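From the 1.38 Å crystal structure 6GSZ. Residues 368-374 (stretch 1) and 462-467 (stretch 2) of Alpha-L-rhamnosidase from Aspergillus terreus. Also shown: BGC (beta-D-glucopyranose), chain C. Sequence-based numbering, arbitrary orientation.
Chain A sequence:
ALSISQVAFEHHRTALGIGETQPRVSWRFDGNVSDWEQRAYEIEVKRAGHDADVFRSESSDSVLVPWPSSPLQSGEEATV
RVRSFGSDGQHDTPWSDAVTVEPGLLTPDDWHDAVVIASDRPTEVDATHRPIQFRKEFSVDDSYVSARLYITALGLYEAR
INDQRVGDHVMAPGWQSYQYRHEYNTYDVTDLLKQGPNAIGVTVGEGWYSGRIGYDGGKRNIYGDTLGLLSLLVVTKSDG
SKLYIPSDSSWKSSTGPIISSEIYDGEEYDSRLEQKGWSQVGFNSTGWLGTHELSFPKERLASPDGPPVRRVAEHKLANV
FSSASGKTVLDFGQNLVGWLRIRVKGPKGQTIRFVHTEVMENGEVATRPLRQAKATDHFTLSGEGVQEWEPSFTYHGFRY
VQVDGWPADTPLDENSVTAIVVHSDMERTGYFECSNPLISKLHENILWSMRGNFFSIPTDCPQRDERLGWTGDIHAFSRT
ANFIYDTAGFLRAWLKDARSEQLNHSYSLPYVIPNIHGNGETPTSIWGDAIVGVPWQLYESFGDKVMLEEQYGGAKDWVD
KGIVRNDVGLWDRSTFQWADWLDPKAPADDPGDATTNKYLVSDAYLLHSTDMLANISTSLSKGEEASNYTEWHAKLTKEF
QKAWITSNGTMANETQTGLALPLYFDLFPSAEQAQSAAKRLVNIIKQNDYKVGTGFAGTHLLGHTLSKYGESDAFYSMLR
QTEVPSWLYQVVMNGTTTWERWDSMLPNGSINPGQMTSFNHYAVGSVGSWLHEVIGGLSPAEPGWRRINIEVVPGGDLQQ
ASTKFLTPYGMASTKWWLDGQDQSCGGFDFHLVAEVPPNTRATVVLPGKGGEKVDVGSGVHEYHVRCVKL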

# COMPACT_ATOMS: atom_id res chain seq x y z
N ARG A 368 13.02 13.60 -18.93
CA ARG A 368 12.70 12.71 -20.04
C ARG A 368 11.91 11.47 -19.58
O ARG A 368 10.88 11.16 -20.19
CB ARG A 368 13.99 12.32 -20.77
CG ARG A 368 13.74 11.51 -22.03
CD ARG A 368 13.65 10.03 -21.73
NE ARG A 368 14.93 9.42 -21.38
CZ ARG A 368 15.11 8.12 -21.22
NH1 ARG A 368 14.06 7.29 -21.19
NH2 ARG A 368 16.36 7.69 -21.09
N PRO A 369 12.32 10.68 -18.55
CA PRO A 369 11.59 9.44 -18.23
C PRO A 369 10.21 9.61 -17.59
O PRO A 369 9.50 8.65 -17.39
CB PRO A 369 12.54 8.72 -17.28
CG PRO A 369 13.45 9.75 -16.71
CD PRO A 369 13.52 10.88 -17.71
N LEU A 370 9.81 10.85 -17.34
CA LEU A 370 8.46 11.17 -16.84
C LEU A 370 7.44 11.06 -17.97
O LEU A 370 6.24 11.02 -17.70
CB LEU A 370 8.43 12.57 -16.23
CG LEU A 370 9.34 12.77 -15.01
CD1 LEU A 370 9.23 14.20 -14.52
CD2 LEU A 370 9.03 11.78 -13.89
N ARG A 371 7.92 11.05 -19.22
CA ARG A 371 7.02 10.94 -20.38
C ARG A 371 6.02 12.11 -20.35
O ARG A 371 6.47 13.23 -20.20
CB ARG A 371 6.35 9.56 -20.45
CG ARG A 371 7.33 8.38 -20.52
CD ARG A 371 6.66 7.06 -20.83
NE ARG A 371 5.63 6.73 -19.87
CZ ARG A 371 5.37 5.52 -19.41
NH1 ARG A 371 6.11 4.47 -19.80
NH2 ARG A 371 4.38 5.37 -18.55
N GLN A 372 4.72 11.84 -20.49
CA GLN A 372 3.70 12.93 -20.56
C GLN A 372 3.18 13.23 -19.14
O GLN A 372 1.95 13.18 -18.91
CB GLN A 372 2.57 12.56 -21.53
CG GLN A 372 3.04 12.52 -22.97
CD GLN A 372 1.91 12.45 -23.96
OE1 GLN A 372 1.80 11.51 -24.73
NE2 GLN A 372 1.05 13.46 -23.92
N ALA A 373 4.09 13.51 -18.21
CA ALA A 373 3.80 14.00 -16.86
C ALA A 373 4.77 15.15 -16.57
O ALA A 373 5.97 14.90 -16.39
CB ALA A 373 3.98 12.88 -15.86
N LYS A 374 4.27 16.39 -16.55
CA LYS A 374 5.19 17.52 -16.38
C LYS A 374 5.79 17.58 -14.97
O LYS A 374 6.87 18.13 -14.80
CB LYS A 374 4.53 18.84 -16.73
CG LYS A 374 4.13 18.95 -18.19
CD LYS A 374 3.51 20.29 -18.53
CE LYS A 374 2.90 20.27 -19.91
NZ LYS A 374 2.11 21.51 -20.15
N PRO A 462 5.28 6.20 -8.85
CA PRO A 462 4.65 7.43 -8.39
C PRO A 462 5.00 8.70 -9.16
O PRO A 462 4.52 9.73 -8.75
CB PRO A 462 5.31 7.54 -6.99
CG PRO A 462 6.74 7.11 -7.24
CD PRO A 462 6.66 6.07 -8.35
N GLN A 463 5.76 8.59 -10.23
CA GLN A 463 6.37 9.82 -10.83
C GLN A 463 5.90 10.10 -12.25
O GLN A 463 5.61 11.27 -12.53
CB GLN A 463 7.90 9.73 -10.71
CG GLN A 463 8.63 8.86 -11.72
CD GLN A 463 8.32 7.38 -11.64
OE1 GLN A 463 7.28 6.93 -12.11
NE2 GLN A 463 9.21 6.60 -11.05
N ARG A 464 5.85 9.12 -13.13
CA ARG A 464 5.54 9.33 -14.52
C ARG A 464 4.02 9.31 -14.74
O ARG A 464 3.23 9.35 -13.81
CB ARG A 464 6.30 8.33 -15.41
CG ARG A 464 5.83 6.88 -15.30
CD ARG A 464 6.76 5.97 -16.07
NE ARG A 464 6.35 4.58 -16.00
CZ ARG A 464 7.18 3.53 -15.95
NH1 ARG A 464 8.47 3.73 -16.14
NH2 ARG A 464 6.68 2.32 -15.69
N ASP A 465 3.65 9.30 -16.02
CA ASP A 465 2.25 9.29 -16.47
C ASP A 465 1.67 7.89 -16.40
O ASP A 465 1.24 7.36 -17.36
CB ASP A 465 2.14 9.89 -17.87
CG ASP A 465 2.99 9.22 -18.92
OD1 ASP A 465 3.84 8.36 -18.55
OD2 ASP A 465 2.81 9.52 -20.09
N GLU A 466 1.71 7.32 -15.21
CA GLU A 466 1.21 5.95 -14.98
C GLU A 466 0.59 5.93 -13.59
O GLU A 466 -0.49 6.40 -13.41
CB GLU A 466 2.34 4.94 -15.28
CG GLU A 466 1.86 3.51 -15.43
CD GLU A 466 2.78 2.63 -16.26
OE1 GLU A 466 3.86 3.09 -16.62
OE2 GLU A 466 2.39 1.49 -16.54
N ARG A 467 1.26 5.31 -12.60
CA ARG A 467 0.77 5.30 -11.20
C ARG A 467 -0.54 4.53 -11.16
O ARG A 467 -1.51 4.97 -10.56
CB ARG A 467 0.70 6.71 -10.59
CG ARG A 467 1.75 7.71 -11.07
CD ARG A 467 1.59 9.04 -10.40
NE ARG A 467 2.36 10.05 -11.08
CZ ARG A 467 2.43 11.31 -10.65
NH1 ARG A 467 1.84 11.66 -9.54
NH2 ARG A 467 3.11 12.22 -11.34
C2 BGC C . 4.39 -2.33 -14.35
C3 BGC C . 4.34 -3.68 -15.01
C4 BGC C . 3.72 -3.75 -16.39
C5 BGC C . 4.36 -2.68 -17.14
C6 BGC C . 3.78 -2.78 -18.54
C1 BGC C . 4.92 -1.30 -15.32
O1 BGC C . 5.09 -0.07 -14.63
O2 BGC C . 5.44 -2.29 -13.41
O3 BGC C . 3.51 -4.43 -14.30
O4 BGC C . 3.80 -5.01 -17.09
O5 BGC C . 4.23 -1.34 -16.57
O6 BGC C . 4.26 -1.67 -19.30
O HOH W 1 9.33 6.00 -18.17
O HOH W 2 4.91 1.97 -18.92

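Two segments, at least 90 residues apart in sequence where they touch, bury 396 Å² between them. Stretch 1 enters through a 3-10 segment, residues 368-370, closed by R371 N donating to R368 O at 3.1 Å. R368 stays out of reach of stretch 2.

P369 contributes mainly its carbonyl: P369 O lies 2.8 Å from water 1, and R464 NH1 donates to the same water at 3.2 Å, so one solvent molecule sits between the stretches. At L370 the backbones come closest, with the CA atoms of L370 and R464 4.2 Å apart. Its CB points sideways, but the m,t rotamer brings CD2 within 3.7 Å of Q463 CG, a buried apolar contact between leucine methyl and glutamine methylene.

R371 supplies the charged part of the contact. Its CB points toward stretch 2, and its guanidinium meets two carboxylates near its plane, forming a salt bridge with each: R371 NE donates to D465 OD1 (2.8 Å, 160°), while R371 NH2 donates to D465 OD1 (3.0 Å, 138°) and to E466 OE1 (3.0 Å, 153°). R464 NE lies over one face of this guanidinium, 3.3 Å from R371 NH2; both are donors, so the approach is no hydrogen bond. E466 OE1 offsets the like charges, since it also accepts from R464 NE at 3.0 Å. Water 2 adds a bridge, accepting from R371 NH1 at 2.9 Å and donating to E466 OE1 at 2.8 Å.

Q372 contributes its backbone, Q372 N donating weakly to D465 OD2 at 3.0 Å (144°); its side-chain end leads away, exposed. D465 thus uses one oxygen for the arginine and the other for the main chain. A373 points its methyl inward, A373 CB lying 3.6 Å from D465 N and 4.0 Å from D465 CB, a compact fit against the D465 backbone nitrogen and CB. K374 points away and makes no contact.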